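Local coordinates for tRNA threonylcarbamoyladenosine biosynthesis protein TsaE (Haemophilus influenzae, PDB 1HTW), which is required to form the threonylcarbamoyl group on adenosine at position 37 of tRNAs reading codons that begin with adenine, and binds ATP and magnesium, at residues A[23-28]-A[107-112]; A[52-57]-A[72-77]; A[4-9]-A[15-20]. All blocks are in the same frame, centred on the assembly; numbering follows the deposited sequence.

Contact 1 of 3, residues A[23-28]-A[107-112]; sequences EILLKL and DSICLI. With NA (sodium ion), chain F.
Leu25 and Leu26, side by side on the helix, both press on one side chain of the strand, Ile109. All of this touching is apolar, and no hydrogen bond crosses. Leu25 points its CB toward the strand and does most of the work on the helical side. Its CB lies 3.9 Å from CD1 of Ile109, and its CD1 branch reaches CG2 of the same isoleucine, also at 3.9 Å, so the two side chains cross at a slant and touch at two places. Leu26 starts out pointing away from the strand, yet its CD2 methyl swings back to within 4.1 Å of Ile109 CD1, the two side chains meeting at about a right angle. Ile109 can serve both partners because its arms diverge: CG1 stands opposite the carbonyl carbon (chi1 -76°) and carries CD1 out to the two leucines, while CG2 takes the position opposite the backbone N and meets CD1 of Leu25.

The metal contact is separate and involves only the far end of the strand segment. Ile112 offers its carbonyl O to the sodium ion at 2.8 Å, and Leu38 O, Asn39 OD1 and Ser115 OG supply the other three protein ligands.

In the fold, helix 11-28 packs on the parallel strands 34-39 and 109-113, at the core of the P-loop NTPase-type alpha/beta fold. Strand 109-113 runs between strands 34-39 and 79-85, with Ile109 hydrogen-bonded through its backbone to Met80 and Tyr82. Leu25 also touches Val36 of strand 34-39 and Ile152 of helix 147-155, while Leu26 meets Lys79 and Ile57.

Contact 2 of 3, residues A[52-57]-A[72-77]; sequences GMLQGI and EEYNIA
Ile57 and Ile76 are the residues whose CA atoms come nearest across the two segments, CA of Ile57 lying 7.5 Å from CA of Ile76. Ile57 directly follows the last turn of helix 46-56, and its N still bonds back to Met53 O at 3.2 Å. Ile76 is the last residue of strand 71-76, which forms one border of the sheet in this chain, with strand 79-85 as its neighbour.

One turn back along the helix, Leu54 crosses Tyr74 at about a right angle and lays its CD1 methyl over one face of the ring, 3.7 Å from the centroid and 15° off the normal: a CH-pi contact. The methyl is shifted toward the rim, so its nearest ring atom is CE1 of Tyr74, at 3.6 Å from Leu54 CD1. Tyr74 also meets His59 edge-to-face, while Val63 touches both Leu54 and Tyr74.

The isoleucine pair meets more loosely. Ile57 holds CG1 in the crowded position between its backbone N and carbonyl carbon (chi1 51°), and from there CG1 comes 4.2 Å from CG2 of Ile76. That same Ile76 methyl lies closer to main chain, with CG2 at 3.5 Å from Ile57 O.

Ile81 of strand 79-85 touches both Leu54 and Ile57, and Ala22 of helix 11-28 also packs on Ile57. With no hydrogen bond or charge pair across it, the contact rests on shape and dispersion, and its one directional element is the Leu54 methyl set on the pi face of Tyr74. The P-loop helix is thus held to the sheet border by apolar side chains near its C-terminal end.

Contact 3 of 3, residues A[4-9]-A[15-20]; sequences LTQYIP and LRFGKK
Phe17 reaches from helix 11-28 to strand 3-8 and meets three alternate strand residues in turn. With CG anti to the backbone N (chi1 -178°), the ring projects from the helix toward the strand. CB comes first, 3.9 Å from CD1 of Ile8, and the same methyl still reaches CG of Phe17 at 4.2 Å. Next is ring atom CD1, met at 3.9 Å by CG of Gln6. CE1 has two neighbours, Gln6 CG and Leu4 CD2, each 4.0 Å from it. At the tip, CZ of Phe17 is 4.1 Å from CD2 of Leu4, whose methyl arrives at the ring edge, near its plane.

Strand 3-8 and helix 11-28 are successive elements, the helix folding back against the edge strand at 141°, with segment axes 10.1 Å apart. The ring of Phe156 lies almost parallel to that of Phe17. At the CB end of Phe17, the side chain of Ile8 comes within about 4 Å (nearest atoms) of the bound ADP.

Gln6 gives the phenylalanine only its aliphatic carbon. Bent at chi2 (79°), the chain turns its amide back to the strand, where NE2 makes a weak bond to Tyr7 O. The grip of helix on strand is therefore purely apolar, even where a polar side chain contributes.

Overall arrangement
Contacts 1 and 3 both use helix 11-28, at its C-terminal end and nearer its start, with centres about 16 Å apart, and all three contacts reach the same mixed sheet. Contact 2 brings in the neighbouring helix 46-56. Its centre is about 10 Å from that of contact 1, and Met53 joins the two: its CE lies 3.5 Å from Leu111 CD2. Toward contact 3, about 17 Å away between centres, Lys19 NZ makes a probable hydrogen bond of 2.8 Å to Gly56 O. The nucleotide lies nearest contact 3, whereas the side chain of Leu54 in contact 2 is about 12 Å from ADP (nearest atoms). Contact 1 touches the sodium site through Ile112.

Contact 1 of 3, residues A[23-28]-A[107-112]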
loop_
_atom_site.group_PDB
_atom_site.type_symbol
_atom_site.label_atom_id
_atom_site.label_comp_id
_atom_site.label_asym_id
_atom_site.label_seq_id
_atom_site.Cartn_x
_atom_site.Cartn_y
_atom_site.Cartn_z
ATOM N N GLU A 23 7.528 -7.732 -3.204
ATOM C CA GLU A 23 8.116 -9.074 -3.188
ATOM C C GLU A 23 8.208 -9.580 -1.754
ATOM O O GLU A 23 7.832 -10.750 -1.494
ATOM C CB GLU A 23 9.404 -9.164 -3.926
ATOM C CG GLU A 23 9.328 -8.990 -5.448
ATOM C CD GLU A 23 8.809 -10.241 -6.135
ATOM O OE1 GLU A 23 8.245 -11.117 -5.444
ATOM O OE2 GLU A 23 8.966 -10.360 -7.374
ATOM N N ILE A 24 8.573 -8.689 -0.821
ATOM C CA ILE A 24 8.609 -9.105 0.584
ATOM C C ILE A 24 7.233 -9.472 1.058
ATOM O O ILE A 24 7.029 -10.535 1.683
ATOM C CB ILE A 24 9.220 -7.997 1.481
ATOM C CG1 ILE A 24 10.723 -7.940 1.257
ATOM C CG2 ILE A 24 8.808 -8.139 2.917
ATOM C CD1 ILE A 24 11.332 -6.727 1.956
ATOM N N LEU A 25 6.202 -8.681 0.753
ATOM C CA LEU A 25 4.830 -9.000 1.161
ATOM C C LEU A 25 4.356 -10.321 0.553
ATOM O O LEU A 25 3.664 -11.063 1.295
ATOM C CB LEU A 25 3.869 -7.878 0.767
ATOM C CG LEU A 25 4.174 -6.485 1.262
ATOM C CD1 LEU A 25 2.961 -5.576 0.929
ATOM C CD2 LEU A 25 4.359 -6.499 2.781
ATOM N N LEU A 26 4.724 -10.616 -0.693
ATOM C CA LEU A 26 4.244 -11.902 -1.257
ATOM C C LEU A 26 4.965 -13.077 -0.557
ATOM O O LEU A 26 4.234 -14.063 -0.339
ATOM C CB LEU A 26 4.661 -12.017 -2.735
ATOM C CG LEU A 26 3.878 -11.100 -3.683
ATOM C CD1 LEU A 26 4.409 -11.330 -5.110
ATOM C CD2 LEU A 26 2.394 -11.406 -3.607
ATOM N N LYS A 27 6.235 -12.924 -0.318
ATOM C CA LYS A 27 7.066 -14.057 0.218
ATOM C C LYS A 27 6.633 -14.379 1.645
ATOM O O LYS A 27 6.762 -15.543 2.076
ATOM C CB LYS A 27 8.522 -13.651 0.249
ATOM C CG LYS A 27 9.255 -13.713 -1.093
ATOM C CD LYS A 27 9.218 -15.116 -1.690
ATOM C CE LYS A 27 10.024 -15.165 -2.980
ATOM N NZ LYS A 27 9.788 -16.441 -3.729
ATOM N N LEU A 28 6.115 -13.384 2.369
ATOM C CA LEU A 28 5.660 -13.665 3.727
ATOM C C LEU A 28 4.485 -14.610 3.766
ATOM O O LEU A 28 4.291 -15.327 4.771
ATOM C CB LEU A 28 5.353 -12.370 4.507
ATOM C CG LEU A 28 6.642 -11.613 4.856
ATOM C CD1 LEU A 28 6.327 -10.160 5.227
ATOM C CD2 LEU A 28 7.328 -12.294 6.044
ATOM N N ASP A 107 -6.538 -13.646 2.061
ATOM C CA ASP A 107 -5.103 -13.548 2.018
ATOM C C ASP A 107 -4.692 -12.569 0.849
ATOM O O ASP A 107 -4.030 -12.977 -0.086
ATOM C CB ASP A 107 -4.458 -14.900 1.780
ATOM C CG ASP A 107 -5.017 -15.676 0.608
ATOM O OD1 ASP A 107 -6.237 -15.523 0.340
ATOM O OD2 ASP A 107 -4.270 -16.459 0.003
ATOM N N SER A 108 -5.217 -11.390 1.087
ATOM C CA SER A 108 -4.947 -10.314 0.082
ATOM C C SER A 108 -3.892 -9.355 0.620
ATOM O O SER A 108 -3.354 -9.472 1.702
ATOM C CB SER A 108 -6.264 -9.564 -0.090
ATOM O OG SER A 108 -6.643 -8.827 1.047
ATOM N N ILE A 109 -3.599 -8.371 -0.263
ATOM C CA ILE A 109 -2.712 -7.244 0.189
ATOM C C ILE A 109 -3.580 -5.991 -0.134
ATOM O O ILE A 109 -4.105 -5.956 -1.241
ATOM C CB ILE A 109 -1.448 -7.200 -0.662
ATOM C CG1 ILE A 109 -0.500 -8.351 -0.199
ATOM C CG2 ILE A 109 -0.712 -5.873 -0.363
ATOM C CD1 ILE A 109 0.582 -8.720 -1.101
ATOM N N CYS A 110 -3.675 -5.059 0.802
ATOM C CA CYS A 110 -4.512 -3.885 0.530
ATOM C C CYS A 110 -3.540 -2.654 0.647
ATOM O O CYS A 110 -2.877 -2.532 1.678
ATOM C CB CYS A 110 -5.611 -3.727 1.537
ATOM S SG CYS A 110 -6.912 -5.053 1.392
ATOM N N LEU A 111 -3.625 -1.822 -0.370
ATOM C CA LEU A 111 -2.701 -0.621 -0.356
ATOM C C LEU A 111 -3.631 0.595 -0.391
ATOM O O LEU A 111 -4.435 0.682 -1.335
ATOM C CB LEU A 111 -1.885 -0.692 -1.648
ATOM C CG LEU A 111 -1.149 -2.032 -1.925
ATOM C CD1 LEU A 111 -0.495 -2.015 -3.316
ATOM C CD2 LEU A 111 -0.003 -2.228 -0.877
ATOM N N ILE A 112 -3.570 1.393 0.652
ATOM C CA ILE A 112 -4.601 2.363 0.921
ATOM C C ILE A 112 -4.074 3.801 0.947
ATOM O O ILE A 112 -3.245 4.123 1.784
ATOM C CB ILE A 112 -5.266 2.032 2.250
ATOM C CG1 ILE A 112 -5.867 0.570 2.108
ATOM C CG2 ILE A 112 -6.373 2.996 2.628
ATOM C CD1 ILE A 112 -6.637 0.162 3.333
HETATM NA NA NA F . -3.296 6.151 3.723
#

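Contact 2 of 3, residues A[52-57]-A[72-77]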
loop_
_atom_site.group_PDB
_atom_site.type_symbol
_atom_site.label_atom_id
_atom_site.label_comp_id
_atom_site.label_asym_id
_atom_site.label_seq_id
_atom_site.Cartn_x
_atom_site.Cartn_y
_atom_site.Cartn_z
ATOM N N GLY A 52 4.828 0.746 -8.902
ATOM C CA GLY A 52 6.065 -0.029 -8.858
ATOM C C GLY A 52 5.734 -1.417 -8.114
ATOM O O GLY A 52 6.380 -2.363 -8.525
ATOM N N MET A 53 4.946 -1.341 -7.116
ATOM C CA MET A 53 4.624 -2.626 -6.360
ATOM C C MET A 53 3.864 -3.566 -7.310
ATOM O O MET A 53 4.334 -4.700 -7.502
ATOM C CB MET A 53 3.821 -2.329 -5.148
ATOM C CG MET A 53 4.474 -1.488 -4.000
ATOM S SD MET A 53 3.443 -1.072 -2.549
ATOM C CE MET A 53 3.316 -2.853 -1.695
ATOM N N LEU A 54 2.839 -3.048 -7.956
ATOM C CA LEU A 54 1.985 -4.018 -8.772
ATOM C C LEU A 54 2.662 -4.430 -10.035
ATOM O O LEU A 54 2.657 -5.616 -10.459
ATOM C CB LEU A 54 0.659 -3.320 -9.058
ATOM C CG LEU A 54 -0.249 -2.938 -7.910
ATOM C CD1 LEU A 54 -1.430 -2.081 -8.373
ATOM C CD2 LEU A 54 -0.844 -4.209 -7.278
ATOM N N GLN A 55 3.248 -3.496 -10.827
ATOM C CA GLN A 55 3.925 -3.801 -12.034
ATOM C C GLN A 55 5.203 -4.549 -11.763
ATOM O O GLN A 55 5.721 -5.395 -12.529
ATOM C CB GLN A 55 4.189 -2.514 -12.930
ATOM C CG GLN A 55 2.838 -1.939 -13.358
ATOM C CD GLN A 55 3.062 -0.617 -14.174
ATOM O OE1 GLN A 55 4.143 -0.082 -14.036
ATOM N NE2 GLN A 55 2.105 -0.273 -15.024
ATOM N N GLY A 56 5.769 -4.228 -10.554
ATOM C CA GLY A 56 7.023 -4.896 -10.151
ATOM C C GLY A 56 6.825 -6.410 -9.936
ATOM O O GLY A 56 7.807 -7.118 -10.252
ATOM N N ILE A 57 5.661 -6.786 -9.489
ATOM C CA ILE A 57 5.429 -8.273 -9.286
ATOM C C ILE A 57 4.703 -8.823 -10.507
ATOM O O ILE A 57 4.250 -9.991 -10.465
ATOM C CB ILE A 57 4.667 -8.522 -8.005
ATOM C CG1 ILE A 57 3.386 -7.739 -7.800
ATOM C CG2 ILE A 57 5.604 -8.262 -6.792
ATOM C CD1 ILE A 57 2.511 -8.180 -6.634
ATOM N N GLU A 72 -9.768 -0.551 -6.587
ATOM C CA GLU A 72 -9.472 -1.260 -7.810
ATOM C C GLU A 72 -8.929 -2.665 -7.407
ATOM O O GLU A 72 -8.031 -2.729 -6.581
ATOM C CB GLU A 72 -8.447 -0.555 -8.673
ATOM C CG GLU A 72 -8.088 -1.223 -9.984
ATOM C CD GLU A 72 -9.124 -1.100 -11.085
ATOM O OE1 GLU A 72 -9.864 -0.104 -11.185
ATOM O OE2 GLU A 72 -9.179 -2.014 -11.950
ATOM N N GLU A 73 -9.495 -3.699 -8.027
ATOM C CA GLU A 73 -9.021 -5.077 -7.648
ATOM C C GLU A 73 -8.054 -5.584 -8.663
ATOM O O GLU A 73 -8.277 -5.540 -9.901
ATOM C CB GLU A 73 -10.322 -5.955 -7.628
ATOM C CG GLU A 73 -10.106 -7.381 -8.101
ATOM C CD GLU A 73 -11.342 -8.268 -7.943
ATOM O OE1 GLU A 73 -11.482 -8.851 -6.834
ATOM O OE2 GLU A 73 -12.154 -8.390 -8.870
ATOM N N TYR A 74 -6.892 -6.130 -8.241
ATOM C CA TYR A 74 -5.943 -6.735 -9.075
ATOM C C TYR A 74 -5.758 -8.268 -8.779
ATOM O O TYR A 74 -5.794 -8.589 -7.617
ATOM C CB TYR A 74 -4.547 -6.097 -8.991
ATOM C CG TYR A 74 -4.541 -4.638 -9.474
ATOM C CD1 TYR A 74 -4.978 -3.643 -8.644
ATOM C CD2 TYR A 74 -4.095 -4.371 -10.754
ATOM C CE1 TYR A 74 -4.967 -2.294 -9.103
ATOM C CE2 TYR A 74 -4.073 -3.046 -11.216
ATOM C CZ TYR A 74 -4.521 -2.058 -10.368
ATOM O OH TYR A 74 -4.499 -0.749 -10.857
ATOM N N ASN A 75 -5.568 -9.018 -9.850
ATOM C CA ASN A 75 -5.256 -10.446 -9.717
ATOM C C ASN A 75 -3.906 -10.677 -10.346
ATOM O O ASN A 75 -3.743 -10.544 -11.579
ATOM C CB ASN A 75 -6.354 -11.317 -10.361
ATOM C CG ASN A 75 -6.015 -12.804 -10.239
ATOM O OD1 ASN A 75 -4.852 -13.164 -10.347
ATOM N ND2 ASN A 75 -7.038 -13.650 -10.192
ATOM N N ILE A 76 -2.846 -10.792 -9.525
ATOM C CA ILE A 76 -1.512 -10.893 -10.015
ATOM C C ILE A 76 -0.977 -12.323 -9.786
ATOM O O ILE A 76 -0.614 -12.627 -8.667
ATOM C CB ILE A 76 -0.521 -9.889 -9.352
ATOM C CG1 ILE A 76 -1.160 -8.477 -9.538
ATOM C CG2 ILE A 76 0.773 -9.929 -10.168
ATOM C CD1 ILE A 76 -1.737 -8.346 -10.933
ATOM N N ALA A 77 -0.989 -13.092 -10.866
ATOM C CA ALA A 77 -0.564 -14.495 -10.794
ATOM C C ALA A 77 -1.334 -15.188 -9.661
ATOM O O ALA A 77 -0.748 -16.026 -8.986
ATOM C CB ALA A 77 0.924 -14.644 -10.596
#

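Contact 3 of 3, residues A[4-9]-A[15-20]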
loop_
_atom_site.group_PDB
_atom_site.type_symbol
_atom_site.label_atom_id
_atom_site.label_comp_id
_atom_site.label_asym_id
_atom_site.label_seq_id
_atom_site.Cartn_x
_atom_site.Cartn_y
_atom_site.Cartn_z
ATOM N N LEU A 4 12.091 1.943 9.048
ATOM C CA LEU A 4 13.071 1.990 7.994
ATOM C C LEU A 4 13.013 3.425 7.404
ATOM O O LEU A 4 11.886 3.866 7.186
ATOM C CB LEU A 4 12.822 1.029 6.845
ATOM C CG LEU A 4 13.526 1.343 5.512
ATOM C CD1 LEU A 4 15.023 1.046 5.630
ATOM C CD2 LEU A 4 12.929 0.515 4.379
ATOM N N THR A 5 14.178 4.008 7.207
ATOM C CA THR A 5 14.192 5.312 6.489
ATOM C C THR A 5 14.981 5.078 5.204
ATOM O O THR A 5 16.147 4.676 5.225
ATOM C CB THR A 5 14.681 6.480 7.311
ATOM O OG1 THR A 5 14.593 7.723 6.491
ATOM C CG2 THR A 5 16.115 6.431 7.773
ATOM N N GLN A 6 14.366 5.405 4.066
ATOM C CA GLN A 6 14.959 5.130 2.785
ATOM C C GLN A 6 14.863 6.276 1.797
ATOM O O GLN A 6 13.788 6.779 1.534
ATOM C CB GLN A 6 14.144 3.926 2.158
ATOM C CG GLN A 6 14.679 3.554 0.786
ATOM C CD GLN A 6 15.943 2.721 0.849
ATOM O OE1 GLN A 6 16.129 1.879 1.738
ATOM N NE2 GLN A 6 16.931 3.119 0.045
ATOM N N TYR A 7 16.059 6.715 1.384
ATOM C CA TYR A 7 16.134 7.798 0.382
ATOM C C TYR A 7 15.862 7.196 -1.000
ATOM O O TYR A 7 16.304 6.077 -1.360
ATOM C CB TYR A 7 17.582 8.386 0.436
ATOM C CG TYR A 7 17.870 9.413 -0.638
ATOM C CD1 TYR A 7 17.018 10.517 -0.714
ATOM C CD2 TYR A 7 19.043 9.407 -1.360
ATOM C CE1 TYR A 7 17.287 11.523 -1.646
ATOM C CE2 TYR A 7 19.350 10.434 -2.254
ATOM C CZ TYR A 7 18.427 11.461 -2.384
ATOM O OH TYR A 7 18.729 12.534 -3.218
ATOM N N ILE A 8 15.055 7.886 -1.715
ATOM C CA ILE A 8 14.603 7.475 -3.089
ATOM C C ILE A 8 14.947 8.651 -4.046
ATOM O O ILE A 8 14.183 9.600 -4.132
ATOM C CB ILE A 8 13.077 7.366 -3.004
ATOM C CG1 ILE A 8 12.661 6.263 -2.014
ATOM C CG2 ILE A 8 12.577 7.033 -4.430
ATOM C CD1 ILE A 8 13.183 4.853 -2.325
ATOM N N PRO A 9 16.115 8.550 -4.633
ATOM C CA PRO A 9 16.645 9.705 -5.410
ATOM C C PRO A 9 15.898 10.089 -6.640
ATOM O O PRO A 9 15.952 11.231 -7.128
ATOM C CB PRO A 9 18.079 9.278 -5.714
ATOM C CG PRO A 9 18.178 7.848 -5.494
ATOM C CD PRO A 9 17.092 7.479 -4.500
ATOM N N LEU A 15 10.221 3.020 -8.112
ATOM C CA LEU A 15 9.659 1.754 -8.692
ATOM C C LEU A 15 10.436 0.533 -8.236
ATOM O O LEU A 15 9.723 -0.458 -7.833
ATOM C CB LEU A 15 9.688 1.923 -10.204
ATOM C CG LEU A 15 8.849 3.044 -10.794
ATOM C CD1 LEU A 15 9.150 3.183 -12.297
ATOM C CD2 LEU A 15 7.379 2.933 -10.493
ATOM N N ARG A 16 11.720 0.546 -8.137
ATOM C CA ARG A 16 12.549 -0.534 -7.631
ATOM C C ARG A 16 12.224 -0.798 -6.170
ATOM O O ARG A 16 12.150 -1.975 -5.742
ATOM C CB ARG A 16 14.032 -0.177 -7.778
ATOM C CG ARG A 16 14.986 -1.246 -7.219
ATOM C CD ARG A 16 16.437 -0.823 -7.477
ATOM N NE ARG A 16 17.389 -1.617 -6.728
ATOM C CZ ARG A 16 18.331 -1.171 -5.898
ATOM N NH1 ARG A 16 18.460 0.123 -5.642
ATOM N NH2 ARG A 16 19.155 -2.038 -5.323
ATOM N N PHE A 17 12.014 0.261 -5.375
ATOM C CA PHE A 17 11.657 0.039 -3.985
ATOM C C PHE A 17 10.266 -0.567 -3.854
ATOM O O PHE A 17 10.085 -1.529 -3.108
ATOM C CB PHE A 17 11.664 1.406 -3.202
ATOM C CG PHE A 17 11.327 1.167 -1.741
ATOM C CD1 PHE A 17 12.370 0.857 -0.858
ATOM C CD2 PHE A 17 10.040 1.257 -1.292
ATOM C CE1 PHE A 17 12.039 0.629 0.490
ATOM C CE2 PHE A 17 9.714 0.984 0.021
ATOM C CZ PHE A 17 10.750 0.692 0.916
ATOM N N GLY A 18 9.320 -0.148 -4.726
ATOM C CA GLY A 18 7.999 -0.797 -4.678
ATOM C C GLY A 18 8.125 -2.305 -5.018
ATOM O O GLY A 18 7.465 -3.120 -4.357
ATOM N N LYS A 19 8.935 -2.624 -5.991
ATOM C CA LYS A 19 9.039 -4.060 -6.421
ATOM C C LYS A 19 9.615 -4.859 -5.219
ATOM O O LYS A 19 9.054 -5.890 -4.838
ATOM C CB LYS A 19 9.948 -4.227 -7.599
ATOM C CG LYS A 19 10.126 -5.726 -8.002
ATOM C CD LYS A 19 11.049 -5.893 -9.178
ATOM C CE LYS A 19 11.450 -7.345 -9.407
ATOM N NZ LYS A 19 10.277 -8.270 -9.522
ATOM N N LYS A 20 10.665 -4.307 -4.615
ATOM C CA LYS A 20 11.268 -5.028 -3.445
ATOM C C LYS A 20 10.275 -5.141 -2.305
ATOM O O LYS A 20 10.152 -6.262 -1.747
ATOM C CB LYS A 20 12.537 -4.305 -2.984
ATOM C CG LYS A 20 13.192 -4.925 -1.751
ATOM C CD LYS A 20 14.430 -4.171 -1.298
ATOM C CE LYS A 20 15.361 -5.096 -0.486
ATOM N NZ LYS A 20 15.315 -4.719 0.953
#